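Local coordinates for protein MmeI (Methylophilus methylotrophus, PDB 5HR4) that probably methylates adenine in DNA at N6 using S-adenosyl-L-methionine, and acts as a Type IIL restriction-modification enzyme that binds DNA, at residues T542-P552 against Y618-K629. Sequence-based numbering, arbitrary orientation.
Sequences TQGEQVSLLWP and YLRDGVDVIACK. With nucleotides of chain B.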
ATOM      1  N   THR A 542      -4.110  -9.436  -4.500  1.00 30.89           N
ATOM      2  CA  THR A 542      -3.859 -10.340  -5.616  1.00 35.50           C
ATOM      3  C   THR A 542      -3.350 -11.683  -5.123  1.00 36.31           C
ATOM      4  O   THR A 542      -2.802 -12.466  -5.912  1.00 38.63           O
ATOM      5  CB  THR A 542      -2.861  -9.745  -6.629  1.00 33.75           C
ATOM      6  OG1 THR A 542      -1.609  -9.464  -5.986  1.00 32.44           O
ATOM      7  CG2 THR A 542      -3.403  -8.456  -7.260  1.00 30.03           C
ATOM      8  N   GLN A 543      -3.522 -11.968  -3.833  1.00 31.28           N
ATOM      9  CA  GLN A 543      -2.932 -13.139  -3.201  1.00 32.49           C
ATOM     10  C   GLN A 543      -3.922 -13.724  -2.201  1.00 35.24           C
ATOM     11  O   GLN A 543      -4.796 -13.025  -1.678  1.00 37.62           O
ATOM     12  CB  GLN A 543      -1.610 -12.783  -2.493  1.00 32.09           C
ATOM     13  CG  GLN A 543      -0.572 -12.062  -3.379  1.00 28.97           C
ATOM     14  CD  GLN A 543       0.544 -11.391  -2.579  1.00 30.48           C
ATOM     15  OE1 GLN A 543       0.547 -11.434  -1.361  1.00 37.13           O
ATOM     16  NE2 GLN A 543       1.484 -10.758  -3.266  1.00 33.29           N
ATOM     17  N   GLY A 544      -3.780 -15.025  -1.965  1.00 35.14           N
ATOM     18  CA  GLY A 544      -4.457 -15.715  -0.886  1.00 31.64           C
ATOM     19  C   GLY A 544      -5.945 -15.455  -0.811  1.00 37.67           C
ATOM     20  O   GLY A 544      -6.637 -15.354  -1.833  1.00 38.43           O
ATOM     21  N   GLU A 545      -6.438 -15.306   0.434  1.00 38.63           N
ATOM     22  CA  GLU A 545      -7.868 -15.350   0.750  1.00 35.83           C
ATOM     23  C   GLU A 545      -8.672 -14.239   0.090  1.00 37.67           C
ATOM     24  O   GLU A 545      -9.902 -14.339   0.031  1.00 41.01           O
ATOM     25  CB  GLU A 545      -8.083 -15.282   2.267  1.00 37.19           C
ATOM     26  CG  GLU A 545      -8.217 -13.872   2.849  1.00 33.18           C
ATOM     27  CD  GLU A 545      -8.324 -13.861   4.389  1.00 43.57           C
ATOM     28  OE1 GLU A 545      -8.811 -14.858   4.981  1.00 45.16           O
ATOM     29  OE2 GLU A 545      -7.917 -12.849   5.013  1.00 43.66           O
ATOM     30  N   GLN A 546      -8.020 -13.194  -0.401  1.00 33.58           N
ATOM     31  CA  GLN A 546      -8.745 -12.062  -0.956  1.00 32.84           C
ATOM     32  C   GLN A 546      -9.085 -12.229  -2.432  1.00 40.84           C
ATOM     33  O   GLN A 546     -10.058 -11.614  -2.897  1.00 40.22           O
ATOM     34  CB  GLN A 546      -7.940 -10.774  -0.755  1.00 31.29           C
ATOM     35  CG  GLN A 546      -7.234 -10.680   0.597  1.00 25.88           C
ATOM     36  CD  GLN A 546      -7.079  -9.253   1.077  1.00 27.10           C
ATOM     37  OE1 GLN A 546      -7.916  -8.392   0.803  1.00 27.81           O
ATOM     38  NE2 GLN A 546      -6.010  -8.996   1.816  1.00 29.17           N
ATOM     39  N   VAL A 547      -8.333 -13.064  -3.166  1.00 36.90           N
ATOM     40  CA  VAL A 547      -8.539 -13.196  -4.609  1.00 35.22           C
ATOM     41  C   VAL A 547      -9.911 -13.783  -4.908  1.00 36.51           C
ATOM     42  O   VAL A 547     -10.567 -13.405  -5.885  1.00 41.86           O
ATOM     43  CB  VAL A 547      -7.417 -14.047  -5.230  1.00 39.78           C
ATOM     44  CG1 VAL A 547      -7.473 -13.997  -6.760  1.00 36.61           C
ATOM     45  CG2 VAL A 547      -6.091 -13.573  -4.733  1.00 36.08           C
ATOM     46  N   SER A 548     -10.364 -14.717  -4.078  1.00 44.75           N
ATOM     47  CA  SER A 548     -11.701 -15.274  -4.237  1.00 41.86           C
ATOM     48  C   SER A 548     -12.795 -14.275  -3.881  1.00 44.84           C
ATOM     49  O   SER A 548     -13.927 -14.438  -4.346  1.00 49.22           O
ATOM     50  CB  SER A 548     -11.866 -16.521  -3.363  1.00 45.98           C
ATOM     51  OG  SER A 548     -10.742 -17.395  -3.452  1.00 58.23           O
ATOM     52  N   LEU A 549     -12.513 -13.266  -3.053  1.00 39.69           N
ATOM     53  CA  LEU A 549     -13.588 -12.401  -2.579  1.00 37.56           C
ATOM     54  C   LEU A 549     -13.736 -11.129  -3.381  1.00 38.04           C
ATOM     55  O   LEU A 549     -14.790 -10.497  -3.297  1.00 40.54           O
ATOM     56  CB  LEU A 549     -13.392 -12.018  -1.108  1.00 34.50           C
ATOM     57  CG  LEU A 549     -13.143 -13.181  -0.142  1.00 37.42           C
ATOM     58  CD1 LEU A 549     -12.815 -12.636   1.222  1.00 36.31           C
ATOM     59  CD2 LEU A 549     -14.305 -14.178  -0.094  1.00 34.48           C
ATOM     60  N   LEU A 550     -12.724 -10.736  -4.154  1.00 42.68           N
ATOM     61  CA  LEU A 550     -12.774  -9.475  -4.887  1.00 41.31           C
ATOM     62  C   LEU A 550     -12.990  -9.647  -6.379  1.00 44.11           C
ATOM     63  O   LEU A 550     -13.742  -8.881  -6.985  1.00 44.03           O
ATOM     64  CB  LEU A 550     -11.487  -8.674  -4.671  1.00 39.77           C
ATOM     65  CG  LEU A 550     -11.430  -7.355  -5.445  1.00 36.61           C
ATOM     66  CD1 LEU A 550     -12.654  -6.515  -5.133  1.00 37.36           C
ATOM     67  CD2 LEU A 550     -10.191  -6.589  -5.086  1.00 37.39           C
ATOM     68  N   TRP A 551     -12.358 -10.630  -6.983  1.00 43.24           N
ATOM     69  CA  TRP A 551     -12.346 -10.730  -8.435  1.00 45.22           C
ATOM     70  C   TRP A 551     -13.573 -11.413  -9.040  1.00 47.90           C
ATOM     71  O   TRP A 551     -13.939 -11.085 -10.177  1.00 49.35           O
ATOM     72  CB  TRP A 551     -11.045 -11.407  -8.854  1.00 40.95           C
ATOM     73  CG  TRP A 551      -9.962 -10.465  -8.528  1.00 39.03           C
ATOM     74  CD1 TRP A 551      -9.161 -10.472  -7.419  1.00 41.06           C
ATOM     75  CD2 TRP A 551      -9.621  -9.290  -9.264  1.00 41.11           C
ATOM     76  NE1 TRP A 551      -8.310  -9.390  -7.444  1.00 38.61           N
ATOM     77  CE2 TRP A 551      -8.576  -8.646  -8.567  1.00 40.24           C
ATOM     78  CE3 TRP A 551     -10.078  -8.732 -10.465  1.00 42.33           C
ATOM     79  CZ2 TRP A 551      -7.983  -7.471  -9.031  1.00 35.15           C
ATOM     80  CZ3 TRP A 551      -9.495  -7.566 -10.919  1.00 38.42           C
ATOM     81  CH2 TRP A 551      -8.458  -6.947 -10.202  1.00 37.82           C
ATOM     82  N   PRO A 552     -14.241 -12.348  -8.347  1.00 48.38           N
ATOM     83  CA  PRO A 552     -15.560 -12.775  -8.835  1.00 46.08           C
ATOM     84  C   PRO A 552     -16.497 -11.605  -9.072  1.00 50.11           C
ATOM     85  O   PRO A 552     -17.119 -11.506 -10.139  1.00 54.47           O
ATOM     86  CB  PRO A 552     -16.045 -13.700  -7.715  1.00 44.05           C
ATOM     87  CG  PRO A 552     -14.812 -14.328  -7.231  1.00 38.37           C
ATOM     88  CD  PRO A 552     -13.772 -13.236  -7.265  1.00 46.30           C
ATOM     89  N   TYR A 618      -4.641 -12.812 -10.215  1.00 31.97           N
ATOM     90  CA  TYR A 618      -3.349 -12.853  -9.536  1.00 29.20           C
ATOM     91  C   TYR A 618      -2.274 -11.999 -10.224  1.00 35.91           C
ATOM     92  O   TYR A 618      -1.126 -11.972  -9.747  1.00 30.96           O
ATOM     93  CB  TYR A 618      -2.841 -14.296  -9.450  1.00 28.08           C
ATOM     94  CG  TYR A 618      -3.766 -15.301  -8.813  1.00 29.51           C
ATOM     95  CD1 TYR A 618      -4.677 -16.020  -9.571  1.00 28.95           C
ATOM     96  CD2 TYR A 618      -3.708 -15.552  -7.437  1.00 32.98           C
ATOM     97  CE1 TYR A 618      -5.507 -16.964  -8.975  1.00 34.01           C
ATOM     98  CE2 TYR A 618      -4.533 -16.471  -6.841  1.00 29.23           C
ATOM     99  CZ  TYR A 618      -5.427 -17.181  -7.610  1.00 35.20           C
ATOM    100  OH  TYR A 618      -6.254 -18.112  -7.005  1.00 46.16           O
ATOM    101  N   LEU A 619      -2.620 -11.308 -11.324  1.00 34.35           N
ATOM    102  CA  LEU A 619      -1.689 -10.541 -12.163  1.00 32.20           C
ATOM    103  C   LEU A 619      -0.674 -11.432 -12.864  1.00 34.02           C
ATOM    104  O   LEU A 619       0.468 -11.024 -13.075  1.00 38.38           O
ATOM    105  CB  LEU A 619      -0.954  -9.455 -11.380  1.00 31.25           C
ATOM    106  CG  LEU A 619      -1.813  -8.550 -10.513  1.00 30.00           C
ATOM    107  CD1 LEU A 619      -0.937  -7.513  -9.844  1.00 30.10           C
ATOM    108  CD2 LEU A 619      -2.853  -7.912 -11.389  1.00 29.15           C
ATOM    109  N   ARG A 620      -1.068 -12.644 -13.235  1.00 33.09           N
ATOM    110  CA  ARG A 620      -0.213 -13.527 -14.013  1.00 34.61           C
ATOM    111  C   ARG A 620      -0.746 -13.687 -15.434  1.00 40.95           C
ATOM    112  O   ARG A 620      -1.924 -13.452 -15.724  1.00 37.68           O
ATOM    113  CB  ARG A 620      -0.105 -14.908 -13.362  1.00 34.13           C
ATOM    114  CG  ARG A 620       0.735 -14.958 -12.102  1.00 36.15           C
ATOM    115  CD  ARG A 620       0.860 -16.400 -11.635  1.00 34.68           C
ATOM    116  NE  ARG A 620      -0.452 -16.936 -11.289  1.00 37.75           N
ATOM    117  CZ  ARG A 620      -0.871 -17.136 -10.044  1.00 37.90           C
ATOM    118  NH1 ARG A 620      -0.071 -16.874  -9.016  1.00 33.61           N
ATOM    119  NH2 ARG A 620      -2.084 -17.623  -9.827  1.00 33.71           N
ATOM    120  N   ASP A 621       0.134 -14.122 -16.327  1.00 43.24           N
ATOM    121  CA  ASP A 621      -0.304 -14.466 -17.672  1.00 35.13           C
ATOM    122  C   ASP A 621      -0.828 -15.897 -17.626  1.00 38.38           C
ATOM    123  O   ASP A 621      -0.066 -16.859 -17.702  1.00 42.01           O
ATOM    124  CB  ASP A 621       0.826 -14.306 -18.672  1.00 37.49           C
ATOM    125  CG  ASP A 621       0.340 -14.390 -20.098  1.00 44.60           C
ATOM    126  OD1 ASP A 621      -0.864 -14.706 -20.270  1.00 40.51           O
ATOM    127  OD2 ASP A 621       1.158 -14.149 -21.032  1.00 42.72           O
ATOM    128  N   GLY A 622      -2.132 -16.043 -17.471  1.00 40.22           N
ATOM    129  CA  GLY A 622      -2.713 -17.363 -17.471  1.00 37.02           C
ATOM    130  C   GLY A 622      -4.220 -17.309 -17.478  1.00 41.87           C
ATOM    131  O   GLY A 622      -4.819 -16.281 -17.806  1.00 37.92           O
ATOM    132  N   VAL A 623      -4.822 -18.441 -17.088  1.00 42.93           N
ATOM    133  CA  VAL A 623      -6.270 -18.625 -17.139  1.00 39.65           C
ATOM    134  C   VAL A 623      -6.911 -17.856 -15.994  1.00 41.72           C
ATOM    135  O   VAL A 623      -6.220 -17.430 -15.062  1.00 41.65           O
ATOM    136  CB  VAL A 623      -6.644 -20.121 -17.105  1.00 39.33           C
ATOM    137  CG1 VAL A 623      -5.836 -20.886 -18.132  1.00 39.51           C
ATOM    138  CG2 VAL A 623      -6.433 -20.717 -15.736  1.00 42.31           C
ATOM    139  N   ASP A 624      -8.230 -17.672 -16.064  1.00 40.26           N
ATOM    140  CA  ASP A 624      -8.976 -16.852 -15.120  1.00 42.18           C
ATOM    141  C   ASP A 624      -9.624 -17.667 -13.994  1.00 44.21           C
ATOM    142  O   ASP A 624     -10.577 -17.194 -13.364  1.00 51.61           O
ATOM    143  CB  ASP A 624     -10.036 -16.038 -15.861  1.00 38.38           C
ATOM    144  CG  ASP A 624      -9.565 -14.634 -16.184  1.00 48.35           C
ATOM    145  OD1 ASP A 624      -8.339 -14.437 -16.286  1.00 52.86           O
ATOM    146  OD2 ASP A 624     -10.407 -13.718 -16.324  1.00 53.69           O
ATOM    147  N   VAL A 625      -9.119 -18.860 -13.720  1.00 38.79           N
ATOM    148  CA  VAL A 625      -9.628 -19.690 -12.635  1.00 39.60           C
ATOM    149  C   VAL A 625      -8.979 -19.255 -11.330  1.00 43.46           C
ATOM    150  O   VAL A 625      -7.755 -19.092 -11.254  1.00 45.48           O
ATOM    151  CB  VAL A 625      -9.347 -21.173 -12.917  1.00 42.17           C
ATOM    152  CG1 VAL A 625      -9.589 -21.995 -11.681  1.00 40.45           C
ATOM    153  CG2 VAL A 625     -10.198 -21.662 -14.072  1.00 42.11           C
ATOM    154  N   ILE A 626      -9.790 -19.078 -10.293  1.00 45.35           N
ATOM    155  CA  ILE A 626      -9.314 -18.679  -8.976  1.00 45.92           C
ATOM    156  C   ILE A 626      -9.413 -19.870  -8.037  1.00 47.31           C
ATOM    157  O   ILE A 626     -10.425 -20.582  -8.031  1.00 54.88           O
ATOM    158  CB  ILE A 626     -10.114 -17.483  -8.425  1.00 45.28           C
ATOM    159  CG1 ILE A 626      -9.926 -16.262  -9.326  1.00 43.29           C
ATOM    160  CG2 ILE A 626      -9.683 -17.179  -7.003  1.00 43.92           C
ATOM    161  CD1 ILE A 626     -10.657 -15.009  -8.845  1.00 44.55           C
ATOM    162  N   ALA A 627      -8.366 -20.082  -7.237  1.00 44.14           N
ATOM    163  CA  ALA A 627      -8.365 -21.132  -6.221  1.00 47.17           C
ATOM    164  C   ALA A 627      -9.081 -20.640  -4.961  1.00 48.11           C
ATOM    165  O   ALA A 627      -8.722 -19.595  -4.405  1.00 49.64           O
ATOM    166  CB  ALA A 627      -6.929 -21.548  -5.913  1.00 41.51           C
ATOM    167  N   CYS A 628     -10.095 -21.384  -4.513  1.00 51.96           N
ATOM    168  CA  CYS A 628     -10.943 -20.979  -3.393  1.00 46.99           C
ATOM    169  C   CYS A 628     -10.566 -21.726  -2.125  1.00 41.60           C
ATOM    170  O   CYS A 628     -10.286 -22.924  -2.163  1.00 43.70           O
ATOM    171  CB  CYS A 628     -12.424 -21.244  -3.682  1.00 44.89           C
ATOM    172  SG  CYS A 628     -13.096 -20.499  -5.184  1.00 78.49           S
ATOM    173  N   LYS A 629     -10.571 -21.007  -1.005  1.00 46.77           N
ATOM    174  CA  LYS A 629     -10.586 -21.593   0.336  1.00 43.91           C
ATOM    175  C   LYS A 629     -11.460 -22.841   0.387  1.00 43.34           C
ATOM    176  O   LYS A 629     -12.572 -22.861  -0.155  1.00 41.86           O
ATOM    177  CB  LYS A 629     -11.133 -20.559   1.329  1.00 46.63           C
ATOM    178  CG  LYS A 629     -10.242 -20.142   2.491  1.00 40.26           C
ATOM    179  CD  LYS A 629     -10.974 -19.037   3.230  1.00 42.95           C
ATOM    180  CE  LYS A 629     -10.200 -18.463   4.399  1.00 44.88           C
ATOM    181  NZ  LYS A 629     -10.693 -17.075   4.705  1.00 46.72           N
TER
ATOM    182  P    DC B   4      -8.075 -19.828   7.232  1.00 34.86           P
ATOM    183  OP1  DC B   4      -9.480 -20.155   6.892  1.00 38.24           O
ATOM    184  OP2  DC B   4      -6.986 -20.794   6.951  1.00 36.05           O
ATOM    185  O5'  DC B   4      -7.737 -18.491   6.477  1.00 36.59           O
ATOM    186  C5'  DC B   4      -6.437 -18.280   5.937  1.00 37.29           C
ATOM    187  C4'  DC B   4      -6.191 -16.799   5.891  1.00 36.78           C
ATOM    188  O4'  DC B   4      -6.334 -16.269   7.228  1.00 36.94           O
ATOM    189  C3'  DC B   4      -4.843 -16.345   5.360  1.00 36.07           C
ATOM    190  O3'  DC B   4      -5.075 -15.313   4.387  1.00 40.81           O
ATOM    191  C2'  DC B   4      -4.106 -15.831   6.615  1.00 35.11           C
ATOM    192  C1'  DC B   4      -5.233 -15.471   7.572  1.00 35.13           C
ATOM    193  N1   DC B   4      -4.933 -15.735   9.034  1.00 37.29           N
ATOM    194  C2   DC B   4      -5.560 -14.951  10.012  1.00 32.16           C
ATOM    195  O2   DC B   4      -6.322 -14.046   9.656  1.00 30.99           O
ATOM    196  N3   DC B   4      -5.315 -15.206  11.326  1.00 33.49           N
ATOM    197  C4   DC B   4      -4.496 -16.195  11.669  1.00 33.72           C
ATOM    198  N4   DC B   4      -4.275 -16.388  12.968  1.00 32.62           N
ATOM    199  C5   DC B   4      -3.842 -17.009  10.691  1.00 30.00           C
ATOM    200  C6   DC B   4      -4.095 -16.755   9.397  1.00 32.88           C
ATOM    201  P    DC B   5      -3.883 -14.576   3.597  1.00 34.78           P
ATOM    202  OP1  DC B   5      -4.416 -14.187   2.266  1.00 31.44           O
ATOM    203  OP2  DC B   5      -2.626 -15.326   3.765  1.00 33.13           O
ATOM    204  O5'  DC B   5      -3.662 -13.240   4.424  1.00 31.69           O
ATOM    205  C5'  DC B   5      -4.711 -12.338   4.599  1.00 26.57           C
ATOM    206  C4'  DC B   5      -4.423 -11.496   5.813  1.00 30.45           C
ATOM    207  O4'  DC B   5      -4.351 -12.334   6.970  1.00 28.27           O
ATOM    208  C3'  DC B   5      -3.067 -10.830   5.799  1.00 29.17           C
ATOM    209  O3'  DC B   5      -3.143  -9.648   5.057  1.00 28.89           O
ATOM    210  C2'  DC B   5      -2.810 -10.558   7.289  1.00 28.96           C
ATOM    211  C1'  DC B   5      -3.703 -11.597   7.982  1.00 28.68           C
ATOM    212  N1   DC B   5      -2.990 -12.541   8.832  1.00 28.79           N
ATOM    213  C2   DC B   5      -3.218 -12.515  10.209  1.00 31.00           C
ATOM    214  O2   DC B   5      -3.982 -11.665  10.665  1.00 29.47           O
ATOM    215  N3   DC B   5      -2.580 -13.407  11.002  1.00 30.13           N
ATOM    216  C4   DC B   5      -1.750 -14.304  10.449  1.00 31.97           C
ATOM    217  N4   DC B   5      -1.134 -15.180  11.257  1.00 28.83           N
ATOM    218  C5   DC B   5      -1.518 -14.341   9.039  1.00 28.66           C
ATOM    219  C6   DC B   5      -2.162 -13.455   8.280  1.00 25.55           C
TER
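Ile626, Tyr618 and Thr542 bury the most surface where a helix of the Rossmann-like methyltransferase domain meets an irregular loop. The helix, 544-556, follows strand 532-538 of the large mixed sheet. The loop connects strand 608-612, at the edge of that sheet, to strand 641-642 of the target recognition region. The Tyr618 ring lies across Val547. CG1 of Val547 sits over one face as a CH-pi contact, 3.9 Å from the ring centroid and 15° off its normal. Arg620 NH2 lies over the opposite face, offset toward the rim. The Tyr618 hydroxyl is also held: Ala627 N donates to Tyr618 OH at 2.9 Å. This bond links Tyr618 to Ala627 within the loop and fixes the hydroxyl beside the helix. Ile626 reaches the helix with both branches. CG2, anti to the backbone N, meets Val547 CG1. CD1, at the end of the other branch, lies 3.6 Å from Trp551 CB and also touches Pro552 CD. Thr542 CG2 packs 3.6 Å from Leu619 CG, and the two side chains cross at about a right angle. Chi1 of 59° turns Thr542 OG1 away from this methyl contact, and OG1 bonds to Asn539 O. Leu619 continues the apolar packing onto strands 560-569 and 581-588. At the DNA side, Lys629 and Glu545 run side by side and form a salt bridge. Lys487 pairs with the other carboxylate oxygen, OE2. The two lysines probably offset the negative charge of Glu545 beside the DNA backbone. Glu545 N donates to OP1 of DC5 of chain B at 2.9 Å. Lys629 NZ meets Glu545 OE1 on its anti side at 2.9 Å, 17° out of the carboxylate plane.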